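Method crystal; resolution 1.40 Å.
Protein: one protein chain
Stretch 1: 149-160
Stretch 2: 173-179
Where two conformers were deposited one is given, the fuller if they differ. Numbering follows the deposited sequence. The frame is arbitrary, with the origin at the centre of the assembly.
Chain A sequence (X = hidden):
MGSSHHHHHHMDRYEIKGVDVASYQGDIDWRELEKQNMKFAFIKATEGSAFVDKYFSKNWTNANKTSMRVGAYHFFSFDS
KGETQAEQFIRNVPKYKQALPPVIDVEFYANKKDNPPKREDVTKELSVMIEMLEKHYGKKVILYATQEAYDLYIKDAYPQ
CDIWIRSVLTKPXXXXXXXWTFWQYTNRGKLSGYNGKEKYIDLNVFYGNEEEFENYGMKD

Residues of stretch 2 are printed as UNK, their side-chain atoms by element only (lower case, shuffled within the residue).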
# COMPACT_ATOMS: atom_id res chain seq x y z
N ALA A 149 5.30 1.87 13.53
CA ALA A 149 5.24 0.86 14.58
C ALA A 149 6.62 0.63 15.20
O ALA A 149 6.73 0.44 16.42
CB ALA A 149 4.62 -0.44 14.05
N TYR A 150 7.66 0.65 14.37
CA TYR A 150 9.00 0.51 14.90
C TYR A 150 9.27 1.64 15.89
O TYR A 150 9.72 1.41 17.02
CB TYR A 150 10.03 0.53 13.77
CG TYR A 150 11.43 0.28 14.27
CD1 TYR A 150 11.91 -1.03 14.39
CD2 TYR A 150 12.28 1.32 14.65
CE1 TYR A 150 13.18 -1.28 14.87
CE2 TYR A 150 13.56 1.08 15.13
CZ TYR A 150 14.00 -0.24 15.25
OH TYR A 150 15.27 -0.49 15.71
N ASP A 151 9.00 2.87 15.48
CA ASP A 151 9.37 4.00 16.34
C ASP A 151 8.60 4.00 17.66
O ASP A 151 9.14 4.41 18.69
CB ASP A 151 9.16 5.32 15.59
CG ASP A 151 10.20 5.53 14.50
OD1 ASP A 151 11.21 4.79 14.45
OD2 ASP A 151 10.00 6.48 13.71
N LEU A 152 7.38 3.49 17.64
CA LEU A 152 6.52 3.52 18.82
C LEU A 152 6.59 2.28 19.72
O LEU A 152 6.19 2.33 20.88
CB LEU A 152 5.06 3.77 18.41
CG LEU A 152 4.69 5.21 18.08
CD1 LEU A 152 3.37 5.26 17.32
CD2 LEU A 152 4.62 6.06 19.34
N TYR A 153 7.08 1.15 19.21
CA TYR A 153 7.10 -0.05 19.97
C TYR A 153 8.42 -0.83 19.98
O TYR A 153 8.64 -1.55 20.86
CB TYR A 153 5.99 -0.96 19.49
CG TYR A 153 4.62 -0.34 19.56
CD1 TYR A 153 4.15 0.19 20.73
CD2 TYR A 153 3.83 -0.27 18.46
CE1 TYR A 153 2.89 0.76 20.78
CE2 TYR A 153 2.60 0.29 18.51
CZ TYR A 153 2.13 0.79 19.67
OH TYR A 153 0.88 1.37 19.69
N ILE A 154 9.19 -0.76 18.90
CA ILE A 154 10.32 -1.66 18.71
C ILE A 154 11.66 -0.98 18.97
O ILE A 154 12.60 -1.61 19.44
CB ILE A 154 10.32 -2.28 17.28
CG1 ILE A 154 8.94 -2.85 16.87
CG2 ILE A 154 11.47 -3.29 17.12
CD1 ILE A 154 8.34 -3.84 17.87
N LYS A 155 11.74 0.30 18.63
CA LYS A 155 12.95 1.09 18.83
C LYS A 155 13.43 0.99 20.28
O LYS A 155 12.61 0.94 21.22
CB LYS A 155 12.60 2.56 18.50
CG LYS A 155 13.73 3.54 18.59
CD LYS A 155 13.18 4.98 18.57
CE LYS A 155 14.31 5.94 18.50
NZ LYS A 155 13.75 7.31 18.40
N ASP A 156 14.75 0.96 20.47
CA ASP A 156 15.33 0.86 21.82
C ASP A 156 14.78 -0.36 22.60
O ASP A 156 14.49 -0.28 23.80
CB ASP A 156 15.05 2.14 22.62
CG ASP A 156 15.60 3.38 21.95
OD1 ASP A 156 16.75 3.34 21.49
OD2 ASP A 156 14.87 4.41 21.94
N ALA A 157 14.61 -1.48 21.91
CA ALA A 157 14.01 -2.65 22.51
C ALA A 157 14.31 -3.88 21.68
O ALA A 157 14.96 -3.81 20.63
CB ALA A 157 12.50 -2.43 22.67
N TYR A 158 13.85 -5.03 22.15
CA TYR A 158 13.98 -6.31 21.44
C TYR A 158 15.36 -6.56 20.85
O TYR A 158 15.50 -6.94 19.69
CB TYR A 158 12.91 -6.44 20.35
CG TYR A 158 11.53 -6.20 20.92
CD1 TYR A 158 10.87 -7.18 21.66
CD2 TYR A 158 10.92 -4.96 20.79
CE1 TYR A 158 9.62 -6.94 22.21
CE2 TYR A 158 9.65 -4.71 21.34
CZ TYR A 158 9.00 -5.72 22.05
OH TYR A 158 7.75 -5.51 22.60
N PRO A 159 16.41 -6.46 21.68
CA PRO A 159 17.73 -6.81 21.16
C PRO A 159 17.86 -8.30 20.84
O PRO A 159 18.75 -8.68 20.08
CB PRO A 159 18.68 -6.41 22.31
CG PRO A 159 17.83 -6.44 23.53
CD PRO A 159 16.44 -6.04 23.09
N GLN A 160 16.94 -9.12 21.36
CA GLN A 160 16.96 -10.56 21.13
C GLN A 160 16.37 -10.96 19.79
O GLN A 160 16.33 -12.14 19.47
CB GLN A 160 16.26 -11.35 22.27
CG GLN A 160 14.74 -11.22 22.38
CD GLN A 160 14.22 -9.96 23.08
OE1 GLN A 160 14.89 -8.92 23.11
NE2 GLN A 160 13.01 -10.04 23.64
N UNK A 173 16.48 2.76 7.00
CA UNK A 173 17.21 3.11 8.21
C UNK A 173 16.29 3.13 9.41
O UNK A 173 15.14 3.56 9.34
o UNK A 173 16.96 5.50 8.25
c UNK A 173 17.91 4.46 8.10
N UNK A 174 16.84 2.69 10.53
CA UNK A 174 16.11 2.58 11.79
C UNK A 174 16.49 3.76 12.67
O UNK A 174 17.67 4.14 12.71
c UNK A 174 16.52 -1.27 12.38
c UNK A 174 14.56 -0.03 11.38
c UNK A 174 16.06 -0.00 11.67
c UNK A 174 16.43 1.25 12.49
N UNK A 175 15.51 4.33 13.36
CA UNK A 175 15.69 5.60 14.06
C UNK A 175 16.65 5.53 15.26
O UNK A 175 17.15 6.56 15.71
o UNK A 175 13.72 5.25 15.38
c UNK A 175 14.35 6.17 14.52
N UNK A 176 16.86 4.33 15.80
CA UNK A 176 17.84 4.12 16.87
C UNK A 176 19.20 3.64 16.34
O UNK A 176 20.06 3.22 17.12
c UNK A 176 17.30 3.14 17.93
o UNK A 176 16.51 0.94 18.18
o UNK A 176 16.88 1.63 16.12
c UNK A 176 16.87 1.82 17.36
N UNK A 177 19.37 3.74 15.02
CA UNK A 177 20.62 3.38 14.34
C UNK A 177 20.97 1.89 14.37
O UNK A 177 22.07 1.48 14.06
c UNK A 177 21.80 4.26 14.81
c UNK A 177 21.56 5.74 14.51
c UNK A 177 22.76 6.62 14.81
o UNK A 177 22.68 7.83 14.49
o UNK A 177 23.78 6.12 15.35
N UNK A 178 20.00 1.06 14.77
CA UNK A 178 20.19 -0.38 14.68
C UNK A 178 20.36 -0.83 13.24
O UNK A 178 19.86 -0.20 12.31
c UNK A 178 17.90 -2.29 17.16
n UNK A 178 18.17 -3.70 16.84
n UNK A 178 17.81 -5.98 16.98
c UNK A 178 17.46 -4.73 17.31
c UNK A 178 19.04 -1.38 16.74
c UNK A 178 18.99 -1.13 15.26
n UNK A 178 16.41 -4.53 18.09
N UNK A 179 21.04 -1.95 13.08
CA UNK A 179 21.15 -2.58 11.76
C UNK A 179 19.94 -3.48 11.49
O UNK A 179 19.48 -4.20 12.37
c UNK A 179 24.95 -3.31 11.42
c UNK A 179 22.44 -3.41 11.67
c UNK A 179 26.19 -2.56 11.89
n UNK A 179 26.17 -2.39 13.38
c UNK A 179 23.69 -2.54 11.77
O HOH W 1 12.78 3.98 12.37

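Position 173 carries two side-chain atoms, one carbon and then one oxygen, and its oxygen stays 8.5 Å from Asp 151 OD1, the nearest side-chain approach to stretch 1. A single carbon ending in a hydroxyl is serine, so this is Ser 173, exposed and outside the contact.

Position 174 has four side-chain carbons and no heteroatom, forked at the second. One branch tip sits over a face of the Tyr 150 ring, and the other lies near the tyrosine hydroxyl. A fork at the second carbon is leucine. In Leu 174, CD2 stands 3.8 Å from the centroid of the Tyr 150 ring and only 8° off its normal, a CH-pi contact, while CD1 comes within 3.6 Å of Tyr 150 OH.

Position 175 again has one carbon and one oxygen. CA-to-CB points toward stretch 1, and the oxygen lies 2.7 Å from Asp 151 OD1, which marks it as a hydroxyl donor: Ser 175. Its OG gives a hydrogen bond to that carboxylate, and water 1 ties the same pair together by a second route, donating to Asp 151 OD1 at 2.7 Å and accepting from Ser 175 N at 2.9 Å. Lys 155 CD packs 3.2 Å from Ser 175 OG.

Position 176 shows two carbons, the second carrying two oxygens, and those oxygens face two donors on stretch 1, Tyr 150 OH and the backbone N of Asp 156. This short carboxylate is Asp 176. OD1 accepts from Tyr 150 OH at 2.7 Å, near the plane of the ring; OD2 accepts from Asp 156 N at 2.9 Å with a nearly straight angle of 176°. The cost is a like charge nearby, with Asp 156 OD1 4.1 Å from Asp 176 OD2.

Position 177 has three carbons in line, the third carrying two oxygens, and touches nothing on stretch 1. It is Glu 177, whose CA-to-CB bond points away from stretch 1; its N bonds to Leu 174 O at 2.9 Å, closing a type I turn.

Position 178 runs through three carbons and a nitrogen to a carbon bearing two more nitrogens, one of which reaches the carbonyls of Ala 157 and Tyr 158. A guanidinium means Arg 178. NH1 donates to Tyr 158 O at 3.0 Å; Ala 157 O is equally near NH1, at 3.0 Å, but its angle is too poor for a bond. On the way, Arg 178 CD passes 3.5 Å from Tyr 150 OH.

Position 179 has four carbons in a row ending in nitrogen; its CA-to-CB bond points away and it makes no contact with stretch 1: Lys 179.

The rule is one of matched turns. The type I turn of stretch 2 presents Asp 176 to the type II turn from Ile 154 to Ala 157, where its carboxylate joins a helix tyrosine to a backbone NH. Ser 175 and Arg 178 extend the polar contact, and Leu 174 covers the tyrosine ring.

Stretch 2 (173-179) SLSDERK
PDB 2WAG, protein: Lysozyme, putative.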